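Local coordinates for sulfate transporter 4.1, chloroplastic (Arabidopsis thaliana, PDB 7LHV), which acts as a proton/sulfate cotransporter of the SLC26/SulP family and may help to regulate sulfate assimilation, at residues A[201-206]-A[487-492]; A[347-352]-A[366-371]; A[497-502]-A[542-547]; A[535-540]-A[577-582]. One frame throughout, in Å; residues are numbered along the deposited sequence.

Contact 1: A[201-206]-A[487-492]; sequences IRFISH and FSLAFV. With S1P ((2S,3R,4E)-2-amino-3-hydroxyoctadec-4-en-1-yl dihydrogen phosphate), chain F.
The ring of Phe203 has Ile204 CG1 above the centre of one face, while Leu489, Ser488 and Val492 of the helix reach it obliquely. The nearest of these is Leu489, whose CG lies 3.5 Å from Phe203 CE2; its CG and CD2 both touch CE2 and CZ, the two side chains crossing obliquely. On the CD2 side of the ring Val492 CG2 stands 4.0 Å from Phe203 CD2. Two further rings serve the lipid: Phe487 carries the chain of sphingosine phosphate on one face, its C8 offset toward the rim, and Phe491 has the lipid's N2 over a face. Phe203 CG sits between backbone N and carbonyl carbon (chi1 75°), on a CB that points toward the helix. An alanine here would probably leave Leu489 and Val492 without their aromatic partner and open a gap between loop and helix. Small Ser488 lets the loop come close, with Ile204 and Ser488 CA atoms 5.5 Å apart, and its OG is satisfied by Gly484 O of its own helix. Leu489 also packs on Leu489 of the second subunit, making this a buried loop-to-helix junction at the dimer interface of this SLC26/SulP transporter, with Phe487, Ala490 and Phe491 turned to the lipid.

Contact 2: A[347-352]-A[366-371]; sequences ESVGIA and NSELFG
Val349 makes the apolar part of this contact, where the local axes of 347-352 and 366-371, on two predicted transmembrane helices of the sulfate permease (SLC26/SulP) domain, 330-358 and 365-381, approach to 10.1 Å with 125° between their N-to-C directions. Its CG2 branch lies 3.9 Å from Leu369 CG, the two side chains crossing at about a right angle, and 4.1 Å from Glu368 CG; the Val349 and Glu368 side chains slide past each other in opposite directions. Valine suits the place because its short apolar side chain puts CG2 between Leu369 and the methylene part of Glu368. The second kind of contact sets small residues against an acidic group. Glu368 CG is anti to the backbone N (chi1 171°), which puts it beside Val349 CG2. Ala352 CB rests 4.0 Å from Glu368 CD, alanine being short enough to leave room for the carboxylate. Ser348 OG stays 4.1 Å from Glu368 OE2, a van der Waals neighbour. The carboxylate bonds elsewhere: OE2 is hydrogen-bonded to Tyr138 OH, and OE1 weakly to Ser144 N. Between the two segments, then, cohesion comes from van der Waals packing alone, while the buried oxygens of Glu368 tie helix 365-381 to the region around Tyr138 and Ser144.

Contact 3: A[497-502]-A[542-547]; sequences ANPHIA and ISYIKD
Tyr544 lays its ring beneath the backbone of Asn498, whose CA is 4.2 Å above the centre of one face. CG is anti to the backbone N (chi1 -180°), and the ring, carried by the first turn of helix 542-560, lies against Ala497, Asn498 and Pro499. Tyr544 CB passes Ala497 O, while Pro499 CD comes to 3.4 Å from Tyr544 CD2, the two side chains sliding past each other in opposite directions. Proline suits this spot, since its compact, rigid ring offers CG and CD to the aromatic group. The Tyr544 hydroxyl finds its polar partner one turn on, in a hydrogen bond to Arg548 NH1. In the STAS domain this helix packs against the sheet in which strand 501-504 lies antiparallel to strand 527-533, and here the chain leaving transmembrane helix 477-496 enters that sheet. Next comes Ile545, whose CG1 lies 4.1 Å from Pro499 CG and also 4.1 Å from Ile501 CD1; both pairs cross obliquely. Isoleucine suits this buried place, its apolar branched chain meeting proline and isoleucine together. Ile545 also packs on Ile533, and Ile501 on Val531, both of the neighbouring strand.

Contact 4: A[535-540]-A[577-582]; sequences SPIYFA and SPVTHI
Ile537 N donates to His581 O at 3.2 Å, a somewhat bent bond with 141° at the hydrogen, while Ile582 CA sends a C-H toward Ile537 O at 3.3 Å. Ahead of that bond Pro536, which has no N-H to give, contributes its ring instead. Its CB stands over one face of the His581 imidazole, 3.7 Å from the centroid and 19° off the ring normal, a CH-pi contact displaced toward the CE1 rim. His581 CG lies between its backbone N and carbonyl carbon (chi1 48°), and the face of the ring it carries meets Pro536 CB. An alanine in place of His581 would probably leave Pro536 CB and CG without their flat partner and open a gap beside the proline. A second, aliphatic group joins Ile537 CG1 to Val579 CG1 at 3.8 Å and Ile537 CB to Ile582 CG2 at 3.8 Å, these two isoleucines running side by side. Apolar, branched Ile537, Val579 and Ile582 fill this buried side with methyls. In the STAS domain the loops following strands 527-533 and 569-575 thus meet next to the helices they lead into: Ile537 packs on Ile542 and Ile545 of helix 542-560 and on Ala586 of helix 584-599, and Ile582 reaches Val613 and Ile617 of helix 611-620.

Contacts 1 and 2 are buried in the membrane part and touch each other through Arg202, which packs on Val349 and Leu369; contact 2 is nested in the chain loop that contact 1 closes. Contacts 3 and 4, about 10 Å apart between centres, are partly buried in the STAS region and share an aliphatic seam where Ile537 meets Ile542 and Ile545. Helix 477-496 runs on from contact 1 toward contact 3. Of the four, contact 4 alone has a hydrogen bond across its segments; the others rely on packing, aromatic with aliphatic in contacts 1 and 3, aliphatic with a buried carboxylate in contact 2. Contact 2 is the one that no second-subunit residue touches, whereas Phe539 of contact 4 packs on Phe203 of the other copy.

Contact 1: A[201-206]-A[487-492]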
loop_
_atom_site.group_PDB
_atom_site.type_symbol
_atom_site.label_atom_id
_atom_site.label_comp_id
_atom_site.label_asym_id
_atom_site.label_seq_id
_atom_site.Cartn_x
_atom_site.Cartn_y
_atom_site.Cartn_z
ATOM N N ILE A 201 -9.288 1.637 -3.279
ATOM C CA ILE A 201 -9.388 0.210 -3.522
ATOM C C ILE A 201 -9.139 -0.146 -4.984
ATOM O O ILE A 201 -8.640 -1.242 -5.266
ATOM C CB ILE A 201 -10.763 -0.312 -3.056
ATOM C CG1 ILE A 201 -10.966 -0.012 -1.575
ATOM C CG2 ILE A 201 -10.890 -1.805 -3.276
ATOM C CD1 ILE A 201 -9.942 -0.668 -0.683
ATOM N N ARG A 202 -9.430 0.758 -5.919
ATOM C CA ARG A 202 -9.349 0.459 -7.344
ATOM C C ARG A 202 -7.924 0.278 -7.848
ATOM O O ARG A 202 -7.740 0.129 -9.060
ATOM C CB ARG A 202 -10.048 1.559 -8.143
ATOM C CG ARG A 202 -11.487 1.787 -7.725
ATOM C CD ARG A 202 -12.160 2.845 -8.584
ATOM N NE ARG A 202 -13.245 3.506 -7.870
ATOM C CZ ARG A 202 -14.431 2.959 -7.635
ATOM N NH1 ARG A 202 -14.733 1.749 -8.075
ATOM N NH2 ARG A 202 -15.336 3.645 -6.946
ATOM N N PHE A 203 -6.919 0.292 -6.975
ATOM C CA PHE A 203 -5.565 -0.034 -7.399
ATOM C C PHE A 203 -5.350 -1.529 -7.579
ATOM O O PHE A 203 -4.314 -1.928 -8.118
ATOM C CB PHE A 203 -4.544 0.516 -6.397
ATOM C CG PHE A 203 -4.459 -0.271 -5.120
ATOM C CD1 PHE A 203 -5.284 0.028 -4.053
ATOM C CD2 PHE A 203 -3.553 -1.308 -4.984
ATOM C CE1 PHE A 203 -5.211 -0.693 -2.881
ATOM C CE2 PHE A 203 -3.482 -2.031 -3.818
ATOM C CZ PHE A 203 -4.310 -1.722 -2.765
ATOM N N ILE A 204 -6.292 -2.360 -7.134
ATOM C CA ILE A 204 -6.130 -3.805 -7.228
ATOM C C ILE A 204 -6.269 -4.236 -8.680
ATOM O O ILE A 204 -7.231 -3.864 -9.365
ATOM C CB ILE A 204 -7.146 -4.519 -6.327
ATOM C CG1 ILE A 204 -6.985 -4.048 -4.884
ATOM C CG2 ILE A 204 -6.969 -6.018 -6.414
ATOM C CD1 ILE A 204 -8.085 -4.500 -3.968
ATOM N N SER A 205 -5.308 -5.020 -9.158
ATOM C CA SER A 205 -5.288 -5.419 -10.555
ATOM C C SER A 205 -6.471 -6.320 -10.875
ATOM O O SER A 205 -6.994 -7.029 -10.013
ATOM C CB SER A 205 -3.981 -6.135 -10.887
ATOM O OG SER A 205 -3.893 -7.372 -10.212
ATOM N N HIS A 206 -6.904 -6.276 -12.136
ATOM C CA HIS A 206 -8.027 -7.107 -12.550
ATOM C C HIS A 206 -7.659 -8.583 -12.567
ATOM O O HIS A 206 -8.538 -9.437 -12.418
ATOM C CB HIS A 206 -8.530 -6.671 -13.925
ATOM C CG HIS A 206 -9.682 -7.484 -14.427
ATOM N ND1 HIS A 206 -10.906 -7.511 -13.794
ATOM C CD2 HIS A 206 -9.793 -8.305 -15.497
ATOM C CE1 HIS A 206 -11.723 -8.310 -14.455
ATOM N NE2 HIS A 206 -11.073 -8.804 -15.493
ATOM N N PHE A 487 0.099 -8.327 -2.977
ATOM C CA PHE A 487 0.869 -8.342 -4.215
ATOM C C PHE A 487 0.555 -7.126 -5.078
ATOM O O PHE A 487 1.455 -6.554 -5.704
ATOM C CB PHE A 487 0.611 -9.637 -4.977
ATOM C CG PHE A 487 1.630 -10.702 -4.711
ATOM C CD1 PHE A 487 2.880 -10.643 -5.300
ATOM C CD2 PHE A 487 1.345 -11.754 -3.864
ATOM C CE1 PHE A 487 3.822 -11.621 -5.052
ATOM C CE2 PHE A 487 2.282 -12.733 -3.611
ATOM C CZ PHE A 487 3.522 -12.666 -4.207
ATOM N N SER A 488 -0.714 -6.710 -5.120
ATOM C CA SER A 488 -1.053 -5.490 -5.844
ATOM C C SER A 488 -0.355 -4.278 -5.238
ATOM O O SER A 488 0.178 -3.431 -5.965
ATOM C CB SER A 488 -2.565 -5.290 -5.852
ATOM O OG SER A 488 -3.198 -6.277 -6.645
ATOM N N LEU A 489 -0.341 -4.183 -3.905
ATOM C CA LEU A 489 0.366 -3.088 -3.247
ATOM C C LEU A 489 1.862 -3.153 -3.518
ATOM O O LEU A 489 2.504 -2.120 -3.731
ATOM C CB LEU A 489 0.103 -3.111 -1.744
ATOM C CG LEU A 489 -1.064 -2.265 -1.252
ATOM C CD1 LEU A 489 -1.261 -2.457 0.238
ATOM C CD2 LEU A 489 -0.815 -0.808 -1.581
ATOM N N ALA A 490 2.437 -4.354 -3.496
ATOM C CA ALA A 490 3.861 -4.495 -3.761
ATOM C C ALA A 490 4.201 -4.019 -5.161
ATOM O O ALA A 490 5.211 -3.341 -5.364
ATOM C CB ALA A 490 4.291 -5.947 -3.570
ATOM N N PHE A 491 3.363 -4.353 -6.143
ATOM C CA PHE A 491 3.653 -3.936 -7.512
ATOM C C PHE A 491 3.419 -2.441 -7.703
ATOM O O PHE A 491 4.156 -1.784 -8.449
ATOM C CB PHE A 491 2.826 -4.765 -8.487
ATOM C CG PHE A 491 3.468 -6.072 -8.838
ATOM C CD1 PHE A 491 4.623 -6.107 -9.595
ATOM C CD2 PHE A 491 2.938 -7.262 -8.380
ATOM C CE1 PHE A 491 5.224 -7.306 -9.904
ATOM C CE2 PHE A 491 3.535 -8.463 -8.686
ATOM C CZ PHE A 491 4.678 -8.485 -9.450
ATOM N N VAL A 492 2.417 -1.878 -7.022
ATOM C CA VAL A 492 2.219 -0.429 -7.063
ATOM C C VAL A 492 3.429 0.287 -6.478
ATOM O O VAL A 492 3.922 1.274 -7.042
ATOM C CB VAL A 492 0.924 -0.047 -6.321
ATOM C CG1 VAL A 492 0.935 1.423 -5.956
ATOM C CG2 VAL A 492 -0.284 -0.371 -7.171
HETATM C C1 S1P F . 9.350 -9.416 -6.827
HETATM O O1 S1P F . 9.933 -8.215 -7.371
HETATM C C2 S1P F . 7.932 -8.976 -6.560
HETATM N N2 S1P F . 7.872 -7.519 -6.619
HETATM C C3 S1P F . 7.395 -9.347 -5.177
HETATM O O3 S1P F . 6.744 -8.168 -4.719
HETATM C C4 S1P F . 8.459 -9.746 -4.211
HETATM C C5 S1P F . 8.246 -10.193 -2.990
HETATM C C6 S1P F . 6.970 -10.420 -2.258
HETATM C C7 S1P F . 6.368 -9.197 -1.600
HETATM C C8 S1P F . 4.870 -9.173 -1.713
HETATM C C9 S1P F . 4.152 -9.008 -0.397
HETATM C C10 S1P F . 4.054 -7.571 0.055
HETATM C C11 S1P F . 3.164 -7.357 1.256
HETATM C C12 S1P F . 2.821 -5.903 1.507
HETATM C C13 S1P F . 3.309 -4.967 0.435
HETATM C C14 S1P F . 3.508 -3.549 0.900
HETATM C C15 S1P F . 2.979 -3.277 2.283
HETATM C C16 S1P F . 3.948 -2.537 3.187
HETATM P P22 S1P F . 10.053 -7.815 -8.907
HETATM O O23 S1P F . 10.085 -9.080 -9.732
HETATM O O24 S1P F . 8.799 -7.070 -9.243
HETATM O O25 S1P F . 11.234 -6.991 -9.093
#

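Contact 2: A[347-352]-A[366-371]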
loop_
_atom_site.group_PDB
_atom_site.type_symbol
_atom_site.label_atom_id
_atom_site.label_comp_id
_atom_site.label_asym_id
_atom_site.label_seq_id
_atom_site.Cartn_x
_atom_site.Cartn_y
_atom_site.Cartn_z
ATOM N N GLU A 347 -16.514 -4.488 -8.272
ATOM C CA GLU A 347 -17.347 -5.190 -9.243
ATOM C C GLU A 347 -18.619 -4.424 -9.588
ATOM O O GLU A 347 -18.859 -4.121 -10.759
ATOM C CB GLU A 347 -17.686 -6.589 -8.720
ATOM C CG GLU A 347 -16.486 -7.508 -8.625
ATOM C CD GLU A 347 -16.845 -8.877 -8.088
ATOM O OE1 GLU A 347 -18.007 -9.068 -7.674
ATOM O OE2 GLU A 347 -15.965 -9.761 -8.083
ATOM N N SER A 348 -19.444 -4.107 -8.587
ATOM C CA SER A 348 -20.735 -3.481 -8.860
ATOM C C SER A 348 -20.569 -2.115 -9.514
ATOM O O SER A 348 -21.275 -1.787 -10.478
ATOM C CB SER A 348 -21.539 -3.358 -7.568
ATOM O OG SER A 348 -22.635 -2.477 -7.737
ATOM N N VAL A 349 -19.641 -1.304 -9.006
ATOM C CA VAL A 349 -19.407 0.008 -9.597
ATOM C C VAL A 349 -18.843 -0.136 -11.004
ATOM O O VAL A 349 -19.169 0.651 -11.899
ATOM C CB VAL A 349 -18.488 0.841 -8.689
ATOM C CG1 VAL A 349 -18.068 2.117 -9.384
ATOM C CG2 VAL A 349 -19.195 1.163 -7.390
ATOM N N GLY A 350 -17.995 -1.139 -11.225
ATOM C CA GLY A 350 -17.492 -1.382 -12.568
ATOM C C GLY A 350 -18.593 -1.743 -13.544
ATOM O O GLY A 350 -18.610 -1.260 -14.681
ATOM N N ILE A 351 -19.530 -2.591 -13.115
ATOM C CA ILE A 351 -20.667 -2.941 -13.963
ATOM C C ILE A 351 -21.503 -1.707 -14.264
ATOM O O ILE A 351 -21.927 -1.488 -15.405
ATOM C CB ILE A 351 -21.513 -4.043 -13.301
ATOM C CG1 ILE A 351 -20.680 -5.300 -13.066
ATOM C CG2 ILE A 351 -22.713 -4.374 -14.161
ATOM C CD1 ILE A 351 -21.342 -6.295 -12.152
ATOM N N ALA A 352 -21.756 -0.882 -13.244
ATOM C CA ALA A 352 -22.542 0.327 -13.460
ATOM C C ALA A 352 -21.861 1.262 -14.450
ATOM O O ALA A 352 -22.513 1.808 -15.346
ATOM C CB ALA A 352 -22.785 1.040 -12.133
ATOM N N ASN A 366 -19.197 7.569 -6.897
ATOM C CA ASN A 366 -19.492 7.901 -5.509
ATOM C C ASN A 366 -20.986 7.875 -5.213
ATOM O O ASN A 366 -21.405 7.318 -4.191
ATOM C CB ASN A 366 -18.906 9.272 -5.172
ATOM C CG ASN A 366 -17.422 9.353 -5.465
ATOM O OD1 ASN A 366 -16.665 8.442 -5.137
ATOM N ND2 ASN A 366 -17.003 10.442 -6.093
ATOM N N SER A 367 -21.802 8.461 -6.091
ATOM C CA SER A 367 -23.246 8.397 -5.897
ATOM C C SER A 367 -23.750 6.966 -6.019
ATOM O O SER A 367 -24.716 6.581 -5.351
ATOM C CB SER A 367 -23.957 9.302 -6.900
ATOM O OG SER A 367 -23.561 10.652 -6.739
ATOM N N GLU A 368 -23.107 6.161 -6.867
ATOM C CA GLU A 368 -23.491 4.757 -6.972
ATOM C C GLU A 368 -23.216 4.007 -5.675
ATOM O O GLU A 368 -24.049 3.214 -5.219
ATOM C CB GLU A 368 -22.765 4.100 -8.143
ATOM C CG GLU A 368 -22.943 2.600 -8.203
ATOM C CD GLU A 368 -24.324 2.197 -8.677
ATOM O OE1 GLU A 368 -25.054 3.061 -9.205
ATOM O OE2 GLU A 368 -24.683 1.012 -8.520
ATOM N N LEU A 369 -22.052 4.241 -5.063
ATOM C CA LEU A 369 -21.767 3.619 -3.772
ATOM C C LEU A 369 -22.728 4.106 -2.699
ATOM O O LEU A 369 -23.152 3.329 -1.839
ATOM C CB LEU A 369 -20.325 3.886 -3.352
ATOM C CG LEU A 369 -19.274 2.918 -3.879
ATOM C CD1 LEU A 369 -17.884 3.424 -3.556
ATOM C CD2 LEU A 369 -19.501 1.548 -3.269
ATOM N N PHE A 370 -23.074 5.394 -2.721
ATOM C CA PHE A 370 -24.033 5.897 -1.746
ATOM C C PHE A 370 -25.393 5.227 -1.925
ATOM O O PHE A 370 -26.057 4.877 -0.941
ATOM C CB PHE A 370 -24.152 7.416 -1.857
ATOM C CG PHE A 370 -25.072 8.022 -0.838
ATOM C CD1 PHE A 370 -24.631 8.255 0.451
ATOM C CD2 PHE A 370 -26.372 8.362 -1.169
ATOM C CE1 PHE A 370 -25.468 8.810 1.395
ATOM C CE2 PHE A 370 -27.215 8.919 -0.227
ATOM C CZ PHE A 370 -26.761 9.143 1.055
ATOM N N GLY A 371 -25.821 5.037 -3.174
ATOM C CA GLY A 371 -27.080 4.354 -3.421
ATOM C C GLY A 371 -27.062 2.907 -2.969
ATOM O O GLY A 371 -28.030 2.419 -2.379
#

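Contact 3: A[497-502]-A[542-547]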
loop_
_atom_site.group_PDB
_atom_site.type_symbol
_atom_site.label_atom_id
_atom_site.label_comp_id
_atom_site.label_asym_id
_atom_site.label_seq_id
_atom_site.Cartn_x
_atom_site.Cartn_y
_atom_site.Cartn_z
ATOM N N ALA A 497 8.427 3.390 -6.988
ATOM C CA ALA A 497 9.785 3.529 -6.487
ATOM C C ALA A 497 10.853 3.379 -7.561
ATOM O O ALA A 497 12.041 3.488 -7.244
ATOM C CB ALA A 497 10.038 2.505 -5.378
ATOM N N ASN A 498 10.480 3.132 -8.813
ATOM C CA ASN A 498 11.442 2.990 -9.906
ATOM C C ASN A 498 11.025 3.869 -11.077
ATOM O O ASN A 498 10.623 3.367 -12.133
ATOM C CB ASN A 498 11.567 1.530 -10.338
ATOM C CG ASN A 498 12.165 0.654 -9.262
ATOM O OD1 ASN A 498 13.047 1.077 -8.519
ATOM N ND2 ASN A 498 11.688 -0.579 -9.174
ATOM N N PRO A 499 11.118 5.187 -10.929
ATOM C CA PRO A 499 10.769 6.076 -12.037
ATOM C C PRO A 499 11.797 6.003 -13.154
ATOM O O PRO A 499 12.957 5.639 -12.953
ATOM C CB PRO A 499 10.754 7.461 -11.389
ATOM C CG PRO A 499 11.718 7.343 -10.277
ATOM C CD PRO A 499 11.572 5.944 -9.750
ATOM N N HIS A 500 11.347 6.356 -14.352
ATOM C CA HIS A 500 12.220 6.353 -15.516
ATOM C C HIS A 500 13.021 7.645 -15.563
ATOM O O HIS A 500 12.462 8.738 -15.440
ATOM C CB HIS A 500 11.406 6.185 -16.797
ATOM C CG HIS A 500 12.243 5.993 -18.023
ATOM N ND1 HIS A 500 12.343 6.947 -19.012
ATOM C CD2 HIS A 500 13.018 4.956 -18.419
ATOM C CE1 HIS A 500 13.144 6.506 -19.965
ATOM N NE2 HIS A 500 13.567 5.301 -19.631
ATOM N N ILE A 501 14.333 7.516 -15.730
ATOM C CA ILE A 501 15.242 8.649 -15.821
ATOM C C ILE A 501 16.012 8.527 -17.128
ATOM O O ILE A 501 16.599 7.478 -17.411
ATOM C CB ILE A 501 16.196 8.705 -14.616
ATOM C CG1 ILE A 501 15.448 9.195 -13.376
ATOM C CG2 ILE A 501 17.385 9.588 -14.915
ATOM C CD1 ILE A 501 16.266 9.146 -12.115
ATOM N N ALA A 502 16.013 9.596 -17.917
ATOM C CA ALA A 502 16.561 9.570 -19.263
ATOM C C ALA A 502 17.814 10.428 -19.353
ATOM O O ALA A 502 17.833 11.569 -18.881
ATOM C CB ALA A 502 15.531 10.062 -20.282
ATOM N N ILE A 542 11.953 9.356 -4.265
ATOM C CA ILE A 542 13.100 10.230 -4.050
ATOM C C ILE A 542 14.377 9.429 -3.820
ATOM O O ILE A 542 15.469 9.876 -4.191
ATOM C CB ILE A 542 12.821 11.212 -2.899
ATOM C CG1 ILE A 542 13.864 12.323 -2.901
ATOM C CG2 ILE A 542 12.796 10.495 -1.563
ATOM C CD1 ILE A 542 14.071 12.951 -4.256
ATOM N N SER A 543 14.276 8.246 -3.210
ATOM C CA SER A 543 15.471 7.445 -2.957
ATOM C C SER A 543 16.095 6.947 -4.256
ATOM O O SER A 543 17.321 6.993 -4.420
ATOM C CB SER A 543 15.126 6.272 -2.043
ATOM O OG SER A 543 14.619 6.733 -0.804
ATOM N N TYR A 544 15.270 6.467 -5.187
ATOM C CA TYR A 544 15.793 6.002 -6.467
ATOM C C TYR A 544 16.448 7.141 -7.236
ATOM O O TYR A 544 17.507 6.960 -7.846
ATOM C CB TYR A 544 14.673 5.372 -7.292
ATOM C CG TYR A 544 15.111 4.853 -8.642
ATOM C CD1 TYR A 544 15.637 3.578 -8.785
ATOM C CD2 TYR A 544 14.997 5.640 -9.779
ATOM C CE1 TYR A 544 16.036 3.104 -10.018
ATOM C CE2 TYR A 544 15.391 5.176 -11.014
ATOM C CZ TYR A 544 15.911 3.910 -11.129
ATOM O OH TYR A 544 16.304 3.449 -12.363
ATOM N N ILE A 545 15.828 8.321 -7.221
ATOM C CA ILE A 545 16.401 9.466 -7.918
ATOM C C ILE A 545 17.716 9.877 -7.272
ATOM O O ILE A 545 18.684 10.220 -7.963
ATOM C CB ILE A 545 15.390 10.625 -7.956
ATOM C CG1 ILE A 545 14.174 10.227 -8.791
ATOM C CG2 ILE A 545 16.029 11.875 -8.523
ATOM C CD1 ILE A 545 12.957 11.065 -8.534
ATOM N N LYS A 546 17.779 9.839 -5.939
ATOM C CA LYS A 546 19.026 10.152 -5.253
ATOM C C LYS A 546 20.128 9.178 -5.644
ATOM O O LYS A 546 21.263 9.590 -5.904
ATOM C CB LYS A 546 18.815 10.140 -3.740
ATOM C CG LYS A 546 18.403 11.482 -3.167
ATOM C CD LYS A 546 18.622 11.545 -1.665
ATOM C CE LYS A 546 17.732 10.560 -0.931
ATOM N NZ LYS A 546 17.330 11.074 0.405
ATOM N N ASP A 547 19.811 7.882 -5.705
ATOM C CA ASP A 547 20.815 6.896 -6.101
ATOM C C ASP A 547 21.272 7.112 -7.539
ATOM O O ASP A 547 22.473 7.033 -7.843
ATOM C CB ASP A 547 20.254 5.487 -5.931
ATOM C CG ASP A 547 19.913 5.166 -4.493
ATOM O OD1 ASP A 547 19.986 6.080 -3.646
ATOM O OD2 ASP A 547 19.566 4.001 -4.210
#

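Contact 4: A[535-540]-A[577-582]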
loop_
_atom_site.group_PDB
_atom_site.type_symbol
_atom_site.label_atom_id
_atom_site.label_comp_id
_atom_site.label_asym_id
_atom_site.label_seq_id
_atom_site.Cartn_x
_atom_site.Cartn_y
_atom_site.Cartn_z
ATOM N N SER A 535 8.922 11.919 -14.402
ATOM C CA SER A 535 7.888 11.699 -13.398
ATOM C C SER A 535 7.903 12.821 -12.370
ATOM O O SER A 535 8.937 13.475 -12.184
ATOM C CB SER A 535 8.087 10.357 -12.696
ATOM O OG SER A 535 9.421 10.220 -12.244
ATOM N N PRO A 536 6.788 13.082 -11.691
ATOM C CA PRO A 536 6.837 13.976 -10.532
ATOM C C PRO A 536 7.681 13.370 -9.425
ATOM O O PRO A 536 7.716 12.152 -9.237
ATOM C CB PRO A 536 5.367 14.097 -10.115
ATOM C CG PRO A 536 4.717 12.890 -10.675
ATOM C CD PRO A 536 5.425 12.601 -11.956
ATOM N N ILE A 537 8.362 14.234 -8.682
ATOM C CA ILE A 537 9.250 13.812 -7.608
ATOM C C ILE A 537 8.524 13.997 -6.284
ATOM O O ILE A 537 8.070 15.099 -5.963
ATOM C CB ILE A 537 10.570 14.595 -7.626
ATOM C CG1 ILE A 537 11.159 14.619 -9.034
ATOM C CG2 ILE A 537 11.557 13.984 -6.662
ATOM C CD1 ILE A 537 12.436 15.413 -9.143
ATOM N N TYR A 538 8.412 12.919 -5.517
ATOM C CA TYR A 538 7.791 12.967 -4.202
ATOM C C TYR A 538 8.471 11.923 -3.324
ATOM O O TYR A 538 9.475 11.322 -3.717
ATOM C CB TYR A 538 6.269 12.791 -4.307
ATOM C CG TYR A 538 5.793 11.443 -4.800
ATOM C CD1 TYR A 538 6.086 11.002 -6.078
ATOM C CD2 TYR A 538 5.018 10.626 -3.993
ATOM C CE1 TYR A 538 5.648 9.781 -6.530
ATOM C CE2 TYR A 538 4.570 9.405 -4.437
ATOM C CZ TYR A 538 4.890 8.987 -5.706
ATOM O OH TYR A 538 4.448 7.768 -6.158
ATOM N N PHE A 539 7.927 11.709 -2.126
ATOM C CA PHE A 539 8.644 10.930 -1.122
ATOM C C PHE A 539 8.841 9.474 -1.522
ATOM O O PHE A 539 9.759 8.829 -1.010
ATOM C CB PHE A 539 7.925 10.994 0.226
ATOM C CG PHE A 539 6.478 10.600 0.169
ATOM C CD1 PHE A 539 6.105 9.278 0.315
ATOM C CD2 PHE A 539 5.492 11.553 -0.004
ATOM C CE1 PHE A 539 4.779 8.911 0.274
ATOM C CE2 PHE A 539 4.163 11.188 -0.047
ATOM C CZ PHE A 539 3.808 9.867 0.093
ATOM N N ALA A 540 8.005 8.939 -2.412
ATOM C CA ALA A 540 8.111 7.522 -2.746
ATOM C C ALA A 540 9.307 7.243 -3.648
ATOM O O ALA A 540 10.020 6.253 -3.447
ATOM C CB ALA A 540 6.822 7.035 -3.402
ATOM N N SER A 577 11.125 19.524 -16.947
ATOM C CA SER A 577 9.890 19.765 -17.687
ATOM C C SER A 577 8.828 18.691 -17.469
ATOM O O SER A 577 7.656 19.062 -17.282
ATOM C CB SER A 577 10.202 19.961 -19.178
ATOM O OG SER A 577 10.950 18.893 -19.725
ATOM N N PRO A 578 9.128 17.385 -17.475
ATOM C CA PRO A 578 8.078 16.406 -17.173
ATOM C C PRO A 578 7.760 16.284 -15.696
ATOM O O PRO A 578 6.778 15.615 -15.349
ATOM C CB PRO A 578 8.661 15.098 -17.713
ATOM C CG PRO A 578 10.095 15.258 -17.542
ATOM C CD PRO A 578 10.398 16.705 -17.790
ATOM N N VAL A 579 8.551 16.899 -14.818
ATOM C CA VAL A 579 8.301 16.854 -13.381
ATOM C C VAL A 579 7.116 17.772 -13.102
ATOM O O VAL A 579 7.253 18.996 -13.087
ATOM C CB VAL A 579 9.535 17.259 -12.573
ATOM C CG1 VAL A 579 9.255 17.124 -11.095
ATOM C CG2 VAL A 579 10.724 16.409 -12.964
ATOM N N THR A 580 5.942 17.179 -12.886
ATOM C CA THR A 580 4.739 17.977 -12.684
ATOM C C THR A 580 4.804 18.763 -11.381
ATOM O O THR A 580 4.441 19.944 -11.344
ATOM C CB THR A 580 3.507 17.077 -12.709
ATOM O OG1 THR A 580 3.426 16.413 -13.975
ATOM C CG2 THR A 580 2.247 17.898 -12.503
ATOM N N HIS A 581 5.270 18.131 -10.305
ATOM C CA HIS A 581 5.315 18.780 -9.004
ATOM C C HIS A 581 6.405 18.129 -8.166
ATOM O O HIS A 581 6.826 17.003 -8.432
ATOM C CB HIS A 581 3.965 18.691 -8.291
ATOM C CG HIS A 581 3.371 17.317 -8.298
ATOM N ND1 HIS A 581 3.801 16.316 -7.453
ATOM C CD2 HIS A 581 2.380 16.777 -9.045
ATOM C CE1 HIS A 581 3.103 15.220 -7.682
ATOM N NE2 HIS A 581 2.233 15.472 -8.643
ATOM N N ILE A 582 6.856 18.859 -7.146
ATOM C CA ILE A 582 7.837 18.356 -6.193
ATOM C C ILE A 582 7.395 18.724 -4.785
ATOM O O ILE A 582 6.779 19.769 -4.559
ATOM C CB ILE A 582 9.258 18.893 -6.473
ATOM C CG1 ILE A 582 9.274 20.419 -6.487
ATOM C CG2 ILE A 582 9.800 18.342 -7.770
ATOM C CD1 ILE A 582 10.649 20.995 -6.703
#